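Local coordinates for protein tartrate dehydrogenase/decarboxylase (Pseudomonas putida, PDB 3FLK) that oxidises tartrate with NAD(+), and also converts meso-tartrate to D-glycerate and oxidatively decarboxylates D-malate to pyruvate, using magnesium or manganese, at residues R108-F113 with I128-V133. The protein carries 1 engineered substitution. Sequence-based numbering, arbitrary orientation.
Sequences RPVRLF and IDFVVV. With OXL (oxalate ion), chain G; SO4 (sulfate ion), chain J.
Val110 packs over one face of the Phe130 ring: its CB lies 3.9 Å from the ring centroid and 17° off the normal, the geometry of a CH-pi contact. CG1, anti to the backbone N (chi1 178°), also reaches CG2 of Ile128 at 3.8 Å. Ile128 in turn sets its CB 4.0 Å from CB of Leu112, extending this apolar row past the strand ends. In the backbone, Val110 and Phe130 form an antiparallel hydrogen-bonded pair, with Val110 N to Phe130 O at 2.7 Å and nearly straight. Val132 pairs likewise with Arg108, and Leu112 N donates to Ile128 O.

On the face bearing Arg111 and Asp129, the two side chains run alongside each other, and a weak bond from Arg111 NE to Asp129 OD1 (3.3 Å) makes a salt bridge; the guanidinium and carboxylate planes stand 53° apart. Arg111 NH1 holds O4 of a sulfate ion, probably from the crystallisation liquor, at 2.8 Å. A leucine in place of Arg111 would probably leave the Asp129 carboxylate without this charged mate and the sulfate less firmly held.

Arg108 extends to oxalate, where NH1 and NH2 both donate to O4; NH1 also bonds Ser252. The antiparallel pair lies in the interior of the mixed sheet of the isocitrate/isopropylmalate dehydrogenase fold, and 108-111 delivers an arginine to the oxalate pocket beside the magnesium ion.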
ATOM      1  N   ARG A 108     -15.931   0.744  -3.297  1.00 13.18           N
ATOM      2  CA  ARG A 108     -15.404  -0.614  -3.410  1.00 13.01           C
ATOM      3  C   ARG A 108     -15.571  -1.390  -2.094  1.00 13.10           C
ATOM      4  O   ARG A 108     -14.739  -1.269  -1.190  1.00 12.96           O
ATOM      5  CB  ARG A 108     -13.931  -0.573  -3.858  1.00 13.01           C
ATOM      6  CG  ARG A 108     -13.737  -0.009  -5.262  1.00 12.91           C
ATOM      7  CD  ARG A 108     -12.271   0.217  -5.627  1.00 12.65           C
ATOM      8  NE  ARG A 108     -12.118   0.470  -7.060  1.00 12.48           N
ATOM      9  CZ  ARG A 108     -10.979   0.337  -7.740  1.00 12.50           C
ATOM     10  NH1 ARG A 108      -9.865  -0.047  -7.130  1.00 10.75           N
ATOM     11  NH2 ARG A 108     -10.957   0.586  -9.042  1.00 12.53           N
ATOM     12  N   PRO A 109     -16.661  -2.180  -1.978  1.00 13.28           N
ATOM     13  CA  PRO A 109     -16.892  -2.968  -0.761  1.00 13.62           C
ATOM     14  C   PRO A 109     -15.940  -4.154  -0.602  1.00 14.13           C
ATOM     15  O   PRO A 109     -15.542  -4.779  -1.589  1.00 14.11           O
ATOM     16  CB  PRO A 109     -18.336  -3.458  -0.920  1.00 13.70           C
ATOM     17  CG  PRO A 109     -18.580  -3.458  -2.386  1.00 13.63           C
ATOM     18  CD  PRO A 109     -17.742  -2.354  -2.967  1.00 13.05           C
ATOM     19  N   VAL A 110     -15.584  -4.441   0.646  1.00 14.55           N
ATOM     20  CA  VAL A 110     -14.709  -5.555   0.989  1.00 15.32           C
ATOM     21  C   VAL A 110     -15.449  -6.439   1.989  1.00 16.00           C
ATOM     22  O   VAL A 110     -15.897  -5.960   3.033  1.00 16.07           O
ATOM     23  CB  VAL A 110     -13.362  -5.063   1.584  1.00 15.23           C
ATOM     24  CG1 VAL A 110     -12.486  -6.232   1.989  1.00 15.37           C
ATOM     25  CG2 VAL A 110     -12.624  -4.165   0.594  1.00 14.90           C
ATOM     26  N   ARG A 111     -15.581  -7.724   1.670  1.00 16.76           N
ATOM     27  CA  ARG A 111     -16.367  -8.641   2.493  1.00 17.76           C
ATOM     28  C   ARG A 111     -15.844 -10.073   2.443  1.00 18.28           C
ATOM     29  O   ARG A 111     -15.542 -10.595   1.369  1.00 18.30           O
ATOM     30  CB  ARG A 111     -17.831  -8.612   2.047  1.00 17.80           C
ATOM     31  CG  ARG A 111     -18.819  -9.310   2.985  1.00 18.72           C
ATOM     32  CD  ARG A 111     -20.249  -8.962   2.599  1.00 20.15           C
ATOM     33  NE  ARG A 111     -20.413  -7.516   2.446  1.00 21.46           N
ATOM     34  CZ  ARG A 111     -21.262  -6.929   1.609  1.00 21.87           C
ATOM     35  NH1 ARG A 111     -22.048  -7.653   0.826  1.00 21.94           N
ATOM     36  NH2 ARG A 111     -21.315  -5.605   1.548  1.00 22.30           N
ATOM     37  N   LEU A 112     -15.741 -10.696   3.614  1.00 19.01           N
ATOM     38  CA  LEU A 112     -15.455 -12.124   3.706  1.00 19.91           C
ATOM     39  C   LEU A 112     -16.769 -12.899   3.792  1.00 20.44           C
ATOM     40  O   LEU A 112     -17.544 -12.722   4.737  1.00 20.55           O
ATOM     41  CB  LEU A 112     -14.561 -12.426   4.916  1.00 19.79           C
ATOM     42  CG  LEU A 112     -14.284 -13.879   5.327  1.00 20.03           C
ATOM     43  CD1 LEU A 112     -13.429 -14.623   4.300  1.00 19.99           C
ATOM     44  CD2 LEU A 112     -13.620 -13.908   6.692  1.00 20.20           C
ATOM     45  N   PHE A 113     -17.016 -13.738   2.789  1.00 21.06           N
ATOM     46  CA  PHE A 113     -18.220 -14.567   2.739  1.00 21.76           C
ATOM     47  C   PHE A 113     -17.992 -15.915   3.429  1.00 22.21           C
ATOM     48  O   PHE A 113     -16.862 -16.409   3.458  1.00 22.06           O
ATOM     49  CB  PHE A 113     -18.654 -14.798   1.286  1.00 21.84           C
ATOM     50  CG  PHE A 113     -19.142 -13.561   0.587  1.00 22.07           C
ATOM     51  CD1 PHE A 113     -20.461 -13.140   0.727  1.00 22.86           C
ATOM     52  CD2 PHE A 113     -18.290 -12.823  -0.227  1.00 22.42           C
ATOM     53  CE1 PHE A 113     -20.922 -11.995   0.074  1.00 22.89           C
ATOM     54  CE2 PHE A 113     -18.740 -11.676  -0.883  1.00 22.69           C
ATOM     55  CZ  PHE A 113     -20.059 -11.264  -0.733  1.00 22.51           C
ATOM     56  N   ILE A 128     -14.279  -9.086   8.497  1.00 25.42           N
ATOM     57  CA  ILE A 128     -13.932  -8.313   7.304  1.00 24.39           C
ATOM     58  C   ILE A 128     -15.203  -7.875   6.580  1.00 23.60           C
ATOM     59  O   ILE A 128     -15.767  -8.622   5.781  1.00 23.50           O
ATOM     60  CB  ILE A 128     -12.975  -9.087   6.349  1.00 24.40           C
ATOM     61  CG1 ILE A 128     -11.752  -9.621   7.110  1.00 24.51           C
ATOM     62  CG2 ILE A 128     -12.531  -8.191   5.190  1.00 24.46           C
ATOM     63  CD1 ILE A 128     -10.909 -10.633   6.335  1.00 24.38           C
ATOM     64  N   ASP A 129     -15.660  -6.664   6.893  1.00 22.60           N
ATOM     65  CA  ASP A 129     -16.855  -6.097   6.279  1.00 21.66           C
ATOM     66  C   ASP A 129     -16.768  -4.575   6.305  1.00 20.70           C
ATOM     67  O   ASP A 129     -17.216  -3.927   7.256  1.00 20.43           O
ATOM     68  CB  ASP A 129     -18.123  -6.584   6.993  1.00 22.03           C
ATOM     69  CG  ASP A 129     -19.372  -6.496   6.117  1.00 23.15           C
ATOM     70  OD1 ASP A 129     -19.357  -5.792   5.081  1.00 23.59           O
ATOM     71  OD2 ASP A 129     -20.382  -7.143   6.473  1.00 25.16           O
ATOM     72  N   PHE A 130     -16.171  -4.011   5.261  1.00 19.36           N
ATOM     73  CA  PHE A 130     -16.030  -2.562   5.163  1.00 18.27           C
ATOM     74  C   PHE A 130     -16.127  -2.052   3.727  1.00 17.42           C
ATOM     75  O   PHE A 130     -16.222  -2.840   2.781  1.00 17.11           O
ATOM     76  CB  PHE A 130     -14.753  -2.069   5.875  1.00 18.32           C
ATOM     77  CG  PHE A 130     -13.470  -2.628   5.317  1.00 18.37           C
ATOM     78  CD1 PHE A 130     -12.817  -1.994   4.263  1.00 18.33           C
ATOM     79  CD2 PHE A 130     -12.892  -3.766   5.874  1.00 18.47           C
ATOM     80  CE1 PHE A 130     -11.624  -2.498   3.754  1.00 18.41           C
ATOM     81  CE2 PHE A 130     -11.695  -4.281   5.376  1.00 18.67           C
ATOM     82  CZ  PHE A 130     -11.061  -3.643   4.311  1.00 18.71           C
ATOM     83  N   VAL A 131     -16.124  -0.731   3.576  1.00 16.29           N
ATOM     84  CA  VAL A 131     -16.221  -0.107   2.265  1.00 15.47           C
ATOM     85  C   VAL A 131     -15.120   0.941   2.074  1.00 14.87           C
ATOM     86  O   VAL A 131     -14.907   1.808   2.929  1.00 14.39           O
ATOM     87  CB  VAL A 131     -17.649   0.469   2.001  1.00 15.68           C
ATOM     88  CG1 VAL A 131     -18.054   1.485   3.067  1.00 16.00           C
ATOM     89  CG2 VAL A 131     -17.759   1.074   0.603  1.00 15.59           C
ATOM     90  N   VAL A 132     -14.408   0.827   0.958  1.00 14.01           N
ATOM     91  CA  VAL A 132     -13.419   1.824   0.570  1.00 13.28           C
ATOM     92  C   VAL A 132     -14.096   2.878  -0.298  1.00 12.91           C
ATOM     93  O   VAL A 132     -14.733   2.556  -1.302  1.00 12.80           O
ATOM     94  CB  VAL A 132     -12.219   1.184  -0.173  1.00 13.24           C
ATOM     95  CG1 VAL A 132     -11.250   2.255  -0.687  1.00 13.09           C
ATOM     96  CG2 VAL A 132     -11.500   0.193   0.736  1.00 13.12           C
ATOM     97  N   VAL A 133     -13.976   4.134   0.126  1.00 12.52           N
ATOM     98  CA  VAL A 133     -14.473   5.279  -0.623  1.00 12.21           C
ATOM     99  C   VAL A 133     -13.241   5.985  -1.187  1.00 12.28           C
ATOM    100  O   VAL A 133     -12.479   6.617  -0.450  1.00 11.93           O
ATOM    101  CB  VAL A 133     -15.313   6.233   0.274  1.00 12.33           C
ATOM    102  CG1 VAL A 133     -15.810   7.437  -0.517  1.00 11.79           C
ATOM    103  CG2 VAL A 133     -16.497   5.485   0.896  1.00 12.20           C
TER
HETATM  104  C1  OXL G 403      -6.350   0.610 -10.940  1.00 24.02           C
HETATM  105  C2  OXL G 403      -7.682   0.747 -10.345  1.00 23.97           C
HETATM  106  O1  OXL G 403      -5.586  -0.287 -10.507  1.00 22.59           O
HETATM  107  O2  OXL G 403      -8.450   1.647 -10.748  1.00 23.95           O
HETATM  108  O3  OXL G 403      -6.001   1.393 -11.851  1.00 24.70           O
HETATM  109  O4  OXL G 403      -8.015  -0.046  -9.432  1.00 23.69           O
HETATM  110  S   SO4 J 406     -23.694  -4.716  -1.248  1.00 43.69           S
HETATM  111  O1  SO4 J 406     -22.399  -4.157  -0.868  1.00 43.85           O
HETATM  112  O2  SO4 J 406     -24.753  -3.774  -0.895  1.00 44.02           O
HETATM  113  O3  SO4 J 406     -23.730  -4.960  -2.686  1.00 43.15           O
HETATM  114  O4  SO4 J 406     -23.905  -5.970  -0.527  1.00 43.65           O
HETATM  115  O   HOH W   1     -18.766  -4.255   2.788  1.00 20.30           O
HETATM  116  O   HOH W   2     -17.290 -10.765   6.891  1.00 24.92           O